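Fructose 1-phosphate kinase (PDB 2JG5) probably catalyses the ATP-dependent phosphorylation of fructose 1-phosphate to fructose 1,6-bisphosphate, and belongs to the PfkB family of carbohydrate kinases. Local coordinates at residues V131-A145 / V160-Y173. Residues are numbered along the deposited sequence; the frame is centred on the assembly and turned at random.
Unlike the reference sequence in segment 160-173: Tyr173 (reference Phe).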
ATOM      1  N   VAL A 131      10.455 -14.495  19.906  1.00 29.69           N
ATOM      2  CA  VAL A 131       9.104 -14.437  19.382  1.00 29.85           C
ATOM      3  C   VAL A 131       8.462 -13.194  19.953  1.00 30.44           C
ATOM      4  O   VAL A 131       8.361 -13.032  21.165  1.00 30.48           O
ATOM      5  CB  VAL A 131       8.280 -15.721  19.708  1.00 30.12           C
ATOM      6  CG1 VAL A 131       6.952 -15.724  18.943  1.00 28.82           C
ATOM      7  CG2 VAL A 131       9.074 -16.962  19.368  1.00 28.23           C
ATOM      8  N   ALA A 132       8.058 -12.298  19.062  1.00 30.92           N
ATOM      9  CA  ALA A 132       7.549 -11.013  19.470  1.00 31.41           C
ATOM     10  C   ALA A 132       6.384 -10.619  18.590  1.00 32.08           C
ATOM     11  O   ALA A 132       6.464 -10.705  17.347  1.00 32.32           O
ATOM     12  CB  ALA A 132       8.656  -9.950  19.416  1.00 31.21           C
ATOM     13  N   GLY A 133       5.301 -10.192  19.244  1.00 32.33           N
ATOM     14  CA  GLY A 133       4.155  -9.647  18.541  1.00 32.63           C
ATOM     15  C   GLY A 133       2.800 -10.174  18.965  1.00 33.08           C
ATOM     16  O   GLY A 133       2.683 -11.148  19.744  1.00 32.94           O
ATOM     17  N   SER A 134       1.770  -9.508  18.452  1.00 33.16           N
ATOM     18  CA  SER A 134       0.406  -9.955  18.632  1.00 33.71           C
ATOM     19  C   SER A 134       0.172 -11.153  17.722  1.00 33.61           C
ATOM     20  O   SER A 134       0.757 -11.251  16.637  1.00 34.07           O
ATOM     21  CB  SER A 134      -0.577  -8.828  18.302  1.00 33.82           C
ATOM     22  OG  SER A 134      -0.427  -7.742  19.216  1.00 34.74           O
ATOM     23  N   VAL A 135      -0.674 -12.068  18.180  1.00 33.16           N
ATOM     24  CA  VAL A 135      -1.004 -13.251  17.416  1.00 32.31           C
ATOM     25  C   VAL A 135      -2.198 -12.979  16.491  1.00 31.93           C
ATOM     26  O   VAL A 135      -3.284 -12.676  16.970  1.00 31.65           O
ATOM     27  CB  VAL A 135      -1.305 -14.427  18.369  1.00 32.61           C
ATOM     28  CG1 VAL A 135      -1.771 -15.647  17.598  1.00 31.91           C
ATOM     29  CG2 VAL A 135      -0.070 -14.749  19.217  1.00 32.17           C
ATOM     30  N   PRO A 136      -1.994 -13.095  15.160  1.00 31.48           N
ATOM     31  CA  PRO A 136      -3.083 -12.982  14.184  1.00 31.30           C
ATOM     32  C   PRO A 136      -4.170 -14.031  14.411  1.00 31.16           C
ATOM     33  O   PRO A 136      -3.885 -15.155  14.851  1.00 31.17           O
ATOM     34  CB  PRO A 136      -2.390 -13.214  12.833  1.00 31.14           C
ATOM     35  CG  PRO A 136      -1.080 -13.824  13.156  1.00 31.12           C
ATOM     36  CD  PRO A 136      -0.699 -13.346  14.504  1.00 31.32           C
ATOM     37  N   SER A 137      -5.408 -13.645  14.117  1.00 30.95           N
ATOM     38  CA  SER A 137      -6.591 -14.451  14.421  1.00 30.42           C
ATOM     39  C   SER A 137      -6.591 -15.813  13.740  1.00 30.04           C
ATOM     40  O   SER A 137      -7.184 -16.754  14.258  1.00 29.98           O
ATOM     41  CB  SER A 137      -7.847 -13.695  14.006  1.00 30.44           C
ATOM     42  OG  SER A 137      -7.741 -13.245  12.667  1.00 30.07           O
ATOM     43  N   SER A 138      -5.931 -15.904  12.584  1.00 29.49           N
ATOM     44  CA  SER A 138      -5.924 -17.123  11.773  1.00 29.16           C
ATOM     45  C   SER A 138      -4.910 -18.190  12.221  1.00 29.33           C
ATOM     46  O   SER A 138      -4.969 -19.330  11.753  1.00 29.79           O
ATOM     47  CB  SER A 138      -5.733 -16.789  10.284  1.00 29.11           C
ATOM     48  OG  SER A 138      -4.513 -16.112  10.066  1.00 27.24           O
ATOM     49  N   ILE A 139      -3.996 -17.835  13.127  1.00 28.66           N
ATOM     50  CA  ILE A 139      -3.084 -18.831  13.700  1.00 28.33           C
ATOM     51  C   ILE A 139      -3.502 -19.250  15.125  1.00 28.29           C
ATOM     52  O   ILE A 139      -4.323 -18.578  15.744  1.00 28.21           O
ATOM     53  CB  ILE A 139      -1.575 -18.403  13.602  1.00 28.46           C
ATOM     54  CG1 ILE A 139      -1.228 -17.290  14.598  1.00 27.75           C
ATOM     55  CG2 ILE A 139      -1.219 -18.035  12.162  1.00 27.74           C
ATOM     56  CD1 ILE A 139       0.264 -17.164  14.868  1.00 27.91           C
ATOM     57  N   PRO A 140      -2.957 -20.372  15.639  1.00 28.33           N
ATOM     58  CA  PRO A 140      -3.394 -20.884  16.937  1.00 28.39           C
ATOM     59  C   PRO A 140      -3.211 -19.845  18.023  1.00 28.62           C
ATOM     60  O   PRO A 140      -2.143 -19.243  18.121  1.00 29.20           O
ATOM     61  CB  PRO A 140      -2.447 -22.055  17.190  1.00 28.05           C
ATOM     62  CG  PRO A 140      -2.014 -22.482  15.864  1.00 28.87           C
ATOM     63  CD  PRO A 140      -1.902 -21.221  15.058  1.00 28.60           C
ATOM     64  N   SER A 141      -4.233 -19.608  18.834  1.00 28.65           N
ATOM     65  CA  SER A 141      -4.095 -18.558  19.844  1.00 29.03           C
ATOM     66  C   SER A 141      -3.012 -18.918  20.869  1.00 28.97           C
ATOM     67  O   SER A 141      -2.468 -18.033  21.536  1.00 29.06           O
ATOM     68  CB  SER A 141      -5.438 -18.185  20.490  1.00 29.11           C
ATOM     69  OG  SER A 141      -6.115 -19.312  21.022  1.00 30.41           O
ATOM     70  N   ASP A 142      -2.685 -20.212  20.956  1.00 28.67           N
ATOM     71  CA  ASP A 142      -1.586 -20.688  21.798  1.00 28.27           C
ATOM     72  C   ASP A 142      -0.283 -20.844  21.002  1.00 28.17           C
ATOM     73  O   ASP A 142       0.567 -21.657  21.362  1.00 28.30           O
ATOM     74  CB  ASP A 142      -1.958 -21.995  22.505  1.00 28.29           C
ATOM     75  CG  ASP A 142      -1.934 -23.227  21.569  1.00 29.56           C
ATOM     76  OD1 ASP A 142      -1.859 -24.356  22.111  1.00 29.75           O
ATOM     77  OD2 ASP A 142      -1.996 -23.083  20.320  1.00 28.61           O
ATOM     78  N   ALA A 143      -0.135 -20.051  19.936  1.00 27.87           N
ATOM     79  CA  ALA A 143       1.030 -20.099  19.050  1.00 27.85           C
ATOM     80  C   ALA A 143       2.366 -19.897  19.770  1.00 28.10           C
ATOM     81  O   ALA A 143       3.358 -20.533  19.417  1.00 28.36           O
ATOM     82  CB  ALA A 143       0.883 -19.098  17.939  1.00 27.99           C
ATOM     83  N   TYR A 144       2.391 -19.022  20.777  1.00 28.08           N
ATOM     84  CA  TYR A 144       3.603 -18.808  21.578  1.00 27.99           C
ATOM     85  C   TYR A 144       4.037 -20.100  22.257  1.00 27.69           C
ATOM     86  O   TYR A 144       5.218 -20.475  22.201  1.00 28.11           O
ATOM     87  CB  TYR A 144       3.416 -17.675  22.603  1.00 27.81           C
ATOM     88  CG  TYR A 144       3.794 -16.322  22.048  1.00 28.28           C
ATOM     89  CD1 TYR A 144       5.082 -15.812  22.229  1.00 29.32           C
ATOM     90  CD2 TYR A 144       2.878 -15.554  21.321  1.00 28.13           C
ATOM     91  CE1 TYR A 144       5.450 -14.574  21.709  1.00 27.81           C
ATOM     92  CE2 TYR A 144       3.237 -14.320  20.796  1.00 27.74           C
ATOM     93  CZ  TYR A 144       4.532 -13.845  20.991  1.00 28.10           C
ATOM     94  OH  TYR A 144       4.910 -12.628  20.481  1.00 29.81           O
ATOM     95  N   ALA A 145       3.074 -20.785  22.868  1.00 26.99           N
ATOM     96  CA  ALA A 145       3.322 -22.018  23.589  1.00 26.67           C
ATOM     97  C   ALA A 145       3.767 -23.147  22.669  1.00 26.47           C
ATOM     98  O   ALA A 145       4.580 -23.978  23.059  1.00 26.71           O
ATOM     99  CB  ALA A 145       2.067 -22.442  24.356  1.00 26.64           C
ATOM    100  N   VAL A 160      10.792 -14.023  24.690  1.00 33.63           N
ATOM    101  CA  VAL A 160       9.437 -13.601  24.390  1.00 32.95           C
ATOM    102  C   VAL A 160       9.189 -12.149  24.779  1.00 33.29           C
ATOM    103  O   VAL A 160       9.503 -11.720  25.897  1.00 32.77           O
ATOM    104  CB  VAL A 160       8.397 -14.526  25.077  1.00 32.89           C
ATOM    105  CG1 VAL A 160       6.982 -13.944  24.972  1.00 31.64           C
ATOM    106  CG2 VAL A 160       8.458 -15.918  24.484  1.00 31.88           C
ATOM    107  N   ASP A 161       8.622 -11.405  23.833  1.00 33.45           N
ATOM    108  CA  ASP A 161       8.102 -10.071  24.082  1.00 33.87           C
ATOM    109  C   ASP A 161       6.663 -10.019  23.553  1.00 34.32           C
ATOM    110  O   ASP A 161       6.425  -9.821  22.361  1.00 34.39           O
ATOM    111  CB  ASP A 161       9.004  -9.024  23.430  1.00 33.48           C
ATOM    112  CG  ASP A 161       8.538  -7.607  23.677  1.00 34.22           C
ATOM    113  OD1 ASP A 161       7.760  -7.368  24.626  1.00 34.49           O
ATOM    114  OD2 ASP A 161       8.964  -6.716  22.908  1.00 37.17           O
ATOM    115  N   ALA A 162       5.707 -10.224  24.454  1.00 34.87           N
ATOM    116  CA  ALA A 162       4.297 -10.353  24.080  1.00 35.99           C
ATOM    117  C   ALA A 162       3.360  -9.765  25.144  1.00 36.47           C
ATOM    118  O   ALA A 162       3.816  -9.313  26.188  1.00 36.84           O
ATOM    119  CB  ALA A 162       3.959 -11.837  23.812  1.00 35.71           C
ATOM    120  N   GLU A 163       2.056  -9.767  24.867  1.00 37.51           N
ATOM    121  CA  GLU A 163       1.039  -9.376  25.843  1.00 38.46           C
ATOM    122  C   GLU A 163       1.112 -10.322  27.037  1.00 38.63           C
ATOM    123  O   GLU A 163       1.592 -11.461  26.904  1.00 38.21           O
ATOM    124  CB  GLU A 163      -0.362  -9.448  25.226  1.00 38.49           C
ATOM    125  CG  GLU A 163      -0.610  -8.529  24.022  1.00 39.71           C
ATOM    126  CD  GLU A 163      -1.724  -9.056  23.100  1.00 40.21           C
ATOM    127  OE1 GLU A 163      -1.441  -9.353  21.913  1.00 41.53           O
ATOM    128  OE2 GLU A 163      -2.885  -9.186  23.565  1.00 42.69           O
ATOM    129  N   LYS A 164       0.628  -9.853  28.189  1.00 38.89           N
ATOM    130  CA  LYS A 164       0.791 -10.564  29.467  1.00 39.58           C
ATOM    131  C   LYS A 164       0.455 -12.062  29.436  1.00 39.69           C
ATOM    132  O   LYS A 164       1.284 -12.877  29.857  1.00 39.81           O
ATOM    133  CB  LYS A 164       0.062  -9.849  30.621  1.00 39.59           C
ATOM    134  CG  LYS A 164      -1.459  -9.751  30.488  1.00 40.33           C
ATOM    135  CD  LYS A 164      -2.082  -8.872  31.583  1.00 40.42           C
ATOM    136  CE  LYS A 164      -2.272  -7.417  31.128  1.00 41.73           C
ATOM    137  NZ  LYS A 164      -3.366  -7.265  30.119  1.00 41.53           N
ATOM    138  N   GLU A 165      -0.725 -12.426  28.928  1.00 39.55           N
ATOM    139  CA  GLU A 165      -1.159 -13.830  28.964  1.00 39.71           C
ATOM    140  C   GLU A 165      -0.267 -14.739  28.113  1.00 39.05           C
ATOM    141  O   GLU A 165       0.001 -15.891  28.491  1.00 38.93           O
ATOM    142  CB  GLU A 165      -2.677 -14.014  28.659  1.00 39.56           C
ATOM    143  CG  GLU A 165      -3.152 -13.776  27.200  1.00 40.45           C
ATOM    144  CD  GLU A 165      -4.518 -14.441  26.858  1.00 40.99           C
ATOM    145  OE1 GLU A 165      -5.215 -14.967  27.768  1.00 42.02           O
ATOM    146  OE2 GLU A 165      -4.894 -14.436  25.659  1.00 42.18           O
ATOM    147  N   LEU A 166       0.211 -14.207  26.990  1.00 38.51           N
ATOM    148  CA  LEU A 166       1.075 -14.955  26.077  1.00 38.37           C
ATOM    149  C   LEU A 166       2.479 -15.138  26.637  1.00 38.39           C
ATOM    150  O   LEU A 166       3.093 -16.200  26.451  1.00 38.34           O
ATOM    151  CB  LEU A 166       1.130 -14.294  24.696  1.00 38.18           C
ATOM    152  CG  LEU A 166      -0.207 -13.968  24.022  1.00 37.57           C
ATOM    153  CD1 LEU A 166       0.038 -13.282  22.685  1.00 37.05           C
ATOM    154  CD2 LEU A 166      -1.077 -15.204  23.853  1.00 36.97           C
ATOM    155  N   ALA A 167       2.976 -14.100  27.311  1.00 38.40           N
ATOM    156  CA  ALA A 167       4.219 -14.176  28.068  1.00 38.50           C
ATOM    157  C   ALA A 167       4.065 -15.195  29.190  1.00 38.64           C
ATOM    158  O   ALA A 167       4.951 -16.027  29.406  1.00 38.43           O
ATOM    159  CB  ALA A 167       4.591 -12.819  28.630  1.00 38.42           C
ATOM    160  N   GLU A 168       2.927 -15.132  29.885  1.00 38.40           N
ATOM    161  CA  GLU A 168       2.613 -16.070  30.966  1.00 38.19           C
ATOM    162  C   GLU A 168       2.599 -17.526  30.503  1.00 37.45           C
ATOM    163  O   GLU A 168       3.010 -18.407  31.249  1.00 37.14           O
ATOM    164  CB  GLU A 168       1.280 -15.715  31.638  1.00 38.28           C
ATOM    165  CG  GLU A 168       1.356 -14.535  32.607  1.00 39.17           C
ATOM    166  CD  GLU A 168       0.055 -14.298  33.364  1.00 39.36           C
ATOM    167  OE1 GLU A 168      -0.968 -13.956  32.723  1.00 41.08           O
ATOM    168  OE2 GLU A 168       0.060 -14.450  34.606  1.00 40.51           O
ATOM    169  N   SER A 169       2.154 -17.765  29.266  1.00 36.78           N
ATOM    170  CA  SER A 169       1.989 -19.128  28.745  1.00 36.24           C
ATOM    171  C   SER A 169       3.285 -19.843  28.354  1.00 35.77           C
ATOM    172  O   SER A 169       3.303 -21.071  28.206  1.00 35.49           O
ATOM    173  CB  SER A 169       1.031 -19.137  27.550  1.00 36.23           C
ATOM    174  OG  SER A 169       1.615 -18.518  26.414  1.00 36.69           O
ATOM    175  N   VAL A 170       4.363 -19.086  28.164  1.00 35.15           N
ATOM    176  CA  VAL A 170       5.637 -19.699  27.781  1.00 34.72           C
ATOM    177  C   VAL A 170       6.501 -20.016  29.001  1.00 34.62           C
ATOM    178  O   VAL A 170       7.491 -20.737  28.892  1.00 34.20           O
ATOM    179  CB  VAL A 170       6.426 -18.873  26.719  1.00 34.84           C
ATOM    180  CG1 VAL A 170       5.687 -18.850  25.388  1.00 34.45           C
ATOM    181  CG2 VAL A 170       6.717 -17.457  27.204  1.00 34.62           C
ATOM    182  N   LEU A 171       6.099 -19.490  30.162  1.00 34.46           N
ATOM    183  CA  LEU A 171       6.849 -19.644  31.410  1.00 34.25           C
ATOM    184  C   LEU A 171       7.215 -21.090  31.756  1.00 34.23           C
ATOM    185  O   LEU A 171       8.369 -21.350  32.084  1.00 34.12           O
ATOM    186  CB  LEU A 171       6.126 -18.968  32.585  1.00 34.25           C
ATOM    187  CG  LEU A 171       6.094 -17.439  32.657  1.00 33.95           C
ATOM    188  CD1 LEU A 171       5.092 -16.991  33.705  1.00 34.18           C
ATOM    189  CD2 LEU A 171       7.453 -16.874  32.966  1.00 32.92           C
ATOM    190  N   PRO A 172       6.251 -22.038  31.658  1.00 34.27           N
ATOM    191  CA  PRO A 172       6.595 -23.444  31.921  1.00 34.24           C
ATOM    192  C   PRO A 172       7.686 -23.992  30.994  1.00 34.23           C
ATOM    193  O   PRO A 172       8.192 -25.099  31.224  1.00 34.24           O
ATOM    194  CB  PRO A 172       5.279 -24.185  31.652  1.00 34.19           C
ATOM    195  CG  PRO A 172       4.218 -23.166  31.803  1.00 34.16           C
ATOM    196  CD  PRO A 172       4.822 -21.892  31.316  1.00 34.20           C
ATOM    197  N   TYR A 173       8.038 -23.224  29.962  1.00 33.88           N
ATOM    198  CA  TYR A 173       9.017 -23.662  28.956  1.00 33.70           C
ATOM    199  C   TYR A 173      10.384 -23.033  29.165  1.00 33.56           C
ATOM    200  O   TYR A 173      11.288 -23.190  28.332  1.00 33.38           O
ATOM    201  CB  TYR A 173       8.486 -23.407  27.545  1.00 33.38           C
ATOM    202  CG  TYR A 173       7.180 -24.120  27.285  1.00 33.51           C
ATOM    203  CD1 TYR A 173       7.156 -25.489  27.026  1.00 33.48           C
ATOM    204  CD2 TYR A 173       5.966 -23.439  27.343  1.00 32.70           C
ATOM    205  CE1 TYR A 173       5.957 -26.161  26.806  1.00 33.15           C
ATOM    206  CE2 TYR A 173       4.765 -24.100  27.118  1.00 33.25           C
ATOM    207  CZ  TYR A 173       4.770 -25.461  26.846  1.00 33.14           C
ATOM    208  OH  TYR A 173       3.590 -26.124  26.624  1.00 33.90           O
TER
HETATM  209  O   HOH W   1       1.491 -10.245  22.162  1.00 39.43           O
HETATM  210  O   HOH W   2       0.789 -19.404  24.132  1.00 24.08           O
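Val131 and Ala132 run parallel to Val160 and Asp161 at the C-terminal ends of two neighbouring strands, in a beta-alpha-beta unit of the ribokinase-like fold of PfkB kinases. The unit illustrates how a crossover helix can be tied back to the strands it connects. Asp161 N donates to Val131 O over 3.1 Å, nearly straight at 166°, whereas the return bond from Gly133 N to Asp161 O is weak. At phi 133° and psi 170°, Gly133 adopts a backbone shape in which a CB would press against the preceding carbonyl, and here the chain leaves the sheet.

Apolar packing centres on Tyr144, from the first turn of helix 143-154. With chi1 at -90°, some 30° from a staggered position, its ring reaches back to the strand ends, on the sheet face that carries Val131 and Val160. Ala162 CB sits over one face in a CH-pi contact, 4.0 Å from the ring centroid. Val160 CG1 approaches Tyr144 CE1 obliquely, and Leu166 CD1 lies 3.9 Å from Tyr144 CE2, its side chain crossing the tyrosine at about a right angle. The same CD1 meets Val135 CG2, so one methyl joins the loop to the ring; Val170 CG1 packs at the ring edge, near Tyr144 CB. Farther along, Ala145 O lies over a face of the Tyr173 ring, offset toward its rim.

Two waters add polar links between the segments. One bridges Gly133 O to Glu163 N and OE1, and Ser134 OG bonds weakly to that OE1. Another joins Ala145 N to Ser169 OG, which itself donates to Leu166 O. Asp161 instead turns its carboxylate to a salt bridge with Lys38. The phenol is anchored within its own segment: Tyr144 OH donates to Gly133 O over 2.8 Å, in the carbonyl plane and on a lone pair.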